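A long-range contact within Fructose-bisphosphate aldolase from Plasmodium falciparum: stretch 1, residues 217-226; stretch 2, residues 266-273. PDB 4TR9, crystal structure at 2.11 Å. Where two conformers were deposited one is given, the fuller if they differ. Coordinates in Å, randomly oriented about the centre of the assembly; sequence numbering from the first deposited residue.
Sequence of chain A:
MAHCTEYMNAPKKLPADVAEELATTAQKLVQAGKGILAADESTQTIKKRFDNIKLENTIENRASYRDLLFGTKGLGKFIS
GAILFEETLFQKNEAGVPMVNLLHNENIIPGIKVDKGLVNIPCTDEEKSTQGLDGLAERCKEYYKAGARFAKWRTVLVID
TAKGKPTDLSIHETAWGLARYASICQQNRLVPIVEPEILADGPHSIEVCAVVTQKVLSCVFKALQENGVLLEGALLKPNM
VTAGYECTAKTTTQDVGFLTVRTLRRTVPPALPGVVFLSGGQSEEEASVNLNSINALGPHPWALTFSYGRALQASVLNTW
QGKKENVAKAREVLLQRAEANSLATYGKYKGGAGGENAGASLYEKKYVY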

# COMPACT_ATOMS: atom_id res chain seq x y z
N LEU A 217 13.44 1.56 -6.33
CA LEU A 217 12.93 2.05 -7.61
C LEU A 217 11.49 1.61 -7.85
O LEU A 217 10.70 2.33 -8.45
CB LEU A 217 13.82 1.60 -8.76
CG LEU A 217 15.18 2.29 -8.87
CD1 LEU A 217 15.92 1.85 -10.13
CD2 LEU A 217 15.02 3.81 -8.84
N SER A 218 11.15 0.41 -7.39
CA SER A 218 9.80 -0.11 -7.52
C SER A 218 8.81 0.76 -6.74
O SER A 218 7.70 1.02 -7.20
CB SER A 218 9.72 -1.56 -7.04
OG SER A 218 8.39 -2.04 -7.08
N CYS A 219 9.23 1.19 -5.56
CA CYS A 219 8.39 2.03 -4.71
C CYS A 219 8.36 3.47 -5.21
O CYS A 219 7.35 4.16 -5.08
CB CYS A 219 8.87 1.98 -3.26
SG CYS A 219 7.83 2.87 -2.09
N VAL A 220 9.48 3.92 -5.77
CA VAL A 220 9.58 5.28 -6.30
C VAL A 220 8.61 5.47 -7.46
O VAL A 220 7.81 6.40 -7.46
CB VAL A 220 11.01 5.61 -6.76
CG1 VAL A 220 11.02 6.86 -7.63
CG2 VAL A 220 11.93 5.78 -5.56
N PHE A 221 8.69 4.59 -8.45
CA PHE A 221 7.81 4.67 -9.61
C PHE A 221 6.35 4.42 -9.23
O PHE A 221 5.44 4.96 -9.85
CB PHE A 221 8.25 3.69 -10.70
CG PHE A 221 9.38 4.19 -11.54
CD1 PHE A 221 9.13 4.97 -12.66
CD2 PHE A 221 10.69 3.90 -11.22
CE1 PHE A 221 10.17 5.45 -13.44
CE2 PHE A 221 11.74 4.37 -11.99
CZ PHE A 221 11.47 5.14 -13.11
N LYS A 222 6.14 3.59 -8.22
CA LYS A 222 4.80 3.34 -7.71
C LYS A 222 4.20 4.65 -7.21
O LYS A 222 3.09 5.02 -7.59
CB LYS A 222 4.81 2.30 -6.60
CG LYS A 222 3.43 1.99 -6.02
CD LYS A 222 2.47 1.53 -7.11
CE LYS A 222 1.20 0.94 -6.51
NZ LYS A 222 0.47 1.90 -5.63
N ALA A 223 4.95 5.35 -6.37
CA ALA A 223 4.52 6.64 -5.85
C ALA A 223 4.38 7.66 -6.98
O ALA A 223 3.54 8.56 -6.92
CB ALA A 223 5.49 7.15 -4.80
N LEU A 224 5.20 7.51 -8.02
CA LEU A 224 5.16 8.42 -9.15
C LEU A 224 3.86 8.31 -9.93
O LEU A 224 3.31 9.32 -10.39
CB LEU A 224 6.35 8.18 -10.09
CG LEU A 224 7.69 8.78 -9.66
CD1 LEU A 224 8.75 8.52 -10.71
CD2 LEU A 224 7.55 10.27 -9.39
N GLN A 225 3.36 7.09 -10.09
CA GLN A 225 2.16 6.87 -10.89
C GLN A 225 0.88 7.14 -10.11
O GLN A 225 -0.18 7.37 -10.70
CB GLN A 225 2.15 5.44 -11.44
CG GLN A 225 3.38 5.10 -12.27
CD GLN A 225 3.05 4.23 -13.47
OE1 GLN A 225 1.89 3.92 -13.73
NE2 GLN A 225 4.09 3.84 -14.21
N GLU A 226 0.98 7.13 -8.79
CA GLU A 226 -0.19 7.41 -7.96
C GLU A 226 -0.46 8.91 -7.89
O GLU A 226 -1.59 9.33 -7.66
CB GLU A 226 -0.00 6.84 -6.55
CG GLU A 226 0.15 5.33 -6.53
CD GLU A 226 -0.77 4.64 -7.52
OE1 GLU A 226 -2.00 4.72 -7.35
OE2 GLU A 226 -0.26 4.01 -8.48
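Stretch 2, residues 266-273: RTVPPALP

What backbone shapes meet here? Residues 217-226 are helical throughout, continuing a helix that begins earlier in the chain, with bonds such as Phe221 N to Leu217 O at 3.0 Å. Stretch 2 leaves a weakly bonded helix around Arg266 and Thr267 and continues as loop: Val268 and Pro269 are extended, with phi/psi of -99/113° and -63/141°, and a type I beta turn then runs from Pro269 to Leu272. The turn is closed by Leu272 N donating to Pro269 O at 3.2 Å.

In which direction does stretch 2 pass the helix? The backbones come closest where Ser218 CA lies 5.8 Å from Thr267 CA. From Thr267 the chain runs outward from the helix through Val268 and Pro269, the turn lies farther out, and the CA-to-CB bond of Leu272 points back toward the helix. Pro269 lies about level with Phe221, and Gln225, a turn further along, extends its side chain back to it, NE2 4.4 Å from Pro269 CG.

Which residue holds the contact together? Phe221, with chi1 at -81° (m), has the largest area covered by the other stretch. Pro269 CD sits over one face of its ring, 4.1 Å from the centroid and 22° off the normal, a CH-pi contact; Thr267 O lies over that same face, 4.1 Å from Phe221 CD2. Leu272 CD2 meets the ring edge, 4.0 Å from Phe221 CZ, and Val268 CG2 approaches obliquely, 3.8 Å from Phe221 CE2.

What happens one turn earlier on the helix? Leu217 also points toward stretch 2, bringing its CD1 to 3.5 Å from Thr267 OG1 and 4.5 Å from Val268 CG2. That hydroxyl is hydrogen-bonded elsewhere in the structure. No hydrogen bond joins the two stretches, so packing accounts for the contact, which buries 297 Å² over both sides.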

# COMPACT_ATOMS: atom_id res chain seq x y z
N ARG A 266 14.34 -4.12 -14.90
CA ARG A 266 13.34 -4.76 -14.06
C ARG A 266 12.38 -3.76 -13.41
O ARG A 266 11.33 -4.14 -12.90
CB ARG A 266 14.02 -5.58 -12.96
CG ARG A 266 14.64 -6.89 -13.42
CD ARG A 266 15.32 -7.60 -12.26
NE ARG A 266 15.88 -8.89 -12.65
CZ ARG A 266 16.57 -9.68 -11.83
NH1 ARG A 266 17.04 -10.84 -12.26
NH2 ARG A 266 16.79 -9.30 -10.58
N THR A 267 12.74 -2.48 -13.44
CA THR A 267 11.99 -1.48 -12.67
C THR A 267 11.51 -0.27 -13.47
O THR A 267 10.46 0.29 -13.18
CB THR A 267 12.82 -0.97 -11.48
OG1 THR A 267 14.07 -0.46 -11.95
CG2 THR A 267 13.09 -2.10 -10.49
N VAL A 268 12.29 0.14 -14.47
CA VAL A 268 12.02 1.40 -15.17
C VAL A 268 11.27 1.22 -16.49
O VAL A 268 11.82 0.68 -17.45
CB VAL A 268 13.33 2.16 -15.46
CG1 VAL A 268 13.03 3.47 -16.17
CG2 VAL A 268 14.11 2.40 -14.18
N PRO A 269 10.02 1.70 -16.54
CA PRO A 269 9.21 1.66 -17.76
C PRO A 269 9.82 2.49 -18.89
O PRO A 269 10.36 3.56 -18.63
CB PRO A 269 7.87 2.27 -17.32
CG PRO A 269 7.84 2.10 -15.84
CD PRO A 269 9.27 2.26 -15.40
N PRO A 270 9.74 1.99 -20.14
CA PRO A 270 10.32 2.61 -21.33
C PRO A 270 9.78 4.01 -21.64
O PRO A 270 10.39 4.72 -22.43
CB PRO A 270 9.92 1.64 -22.45
CG PRO A 270 9.73 0.34 -21.77
CD PRO A 270 9.13 0.68 -20.44
N ALA A 271 8.67 4.39 -21.02
CA ALA A 271 8.10 5.72 -21.22
C ALA A 271 9.06 6.80 -20.75
O ALA A 271 9.07 7.91 -21.28
CB ALA A 271 6.77 5.85 -20.50
N LEU A 272 9.87 6.46 -19.76
CA LEU A 272 10.92 7.36 -19.29
C LEU A 272 11.96 7.51 -20.39
O LEU A 272 12.59 6.53 -20.79
CB LEU A 272 11.55 6.83 -18.01
CG LEU A 272 12.33 7.84 -17.16
CD1 LEU A 272 11.37 8.82 -16.50
CD2 LEU A 272 13.17 7.13 -16.11
N PRO A 273 12.15 8.74 -20.89
CA PRO A 273 13.02 9.00 -22.04
C PRO A 273 14.49 8.68 -21.76
O PRO A 273 15.22 8.36 -22.69
CB PRO A 273 12.82 10.50 -22.29
CG PRO A 273 12.39 11.05 -20.98
CD PRO A 273 11.55 9.98 -20.35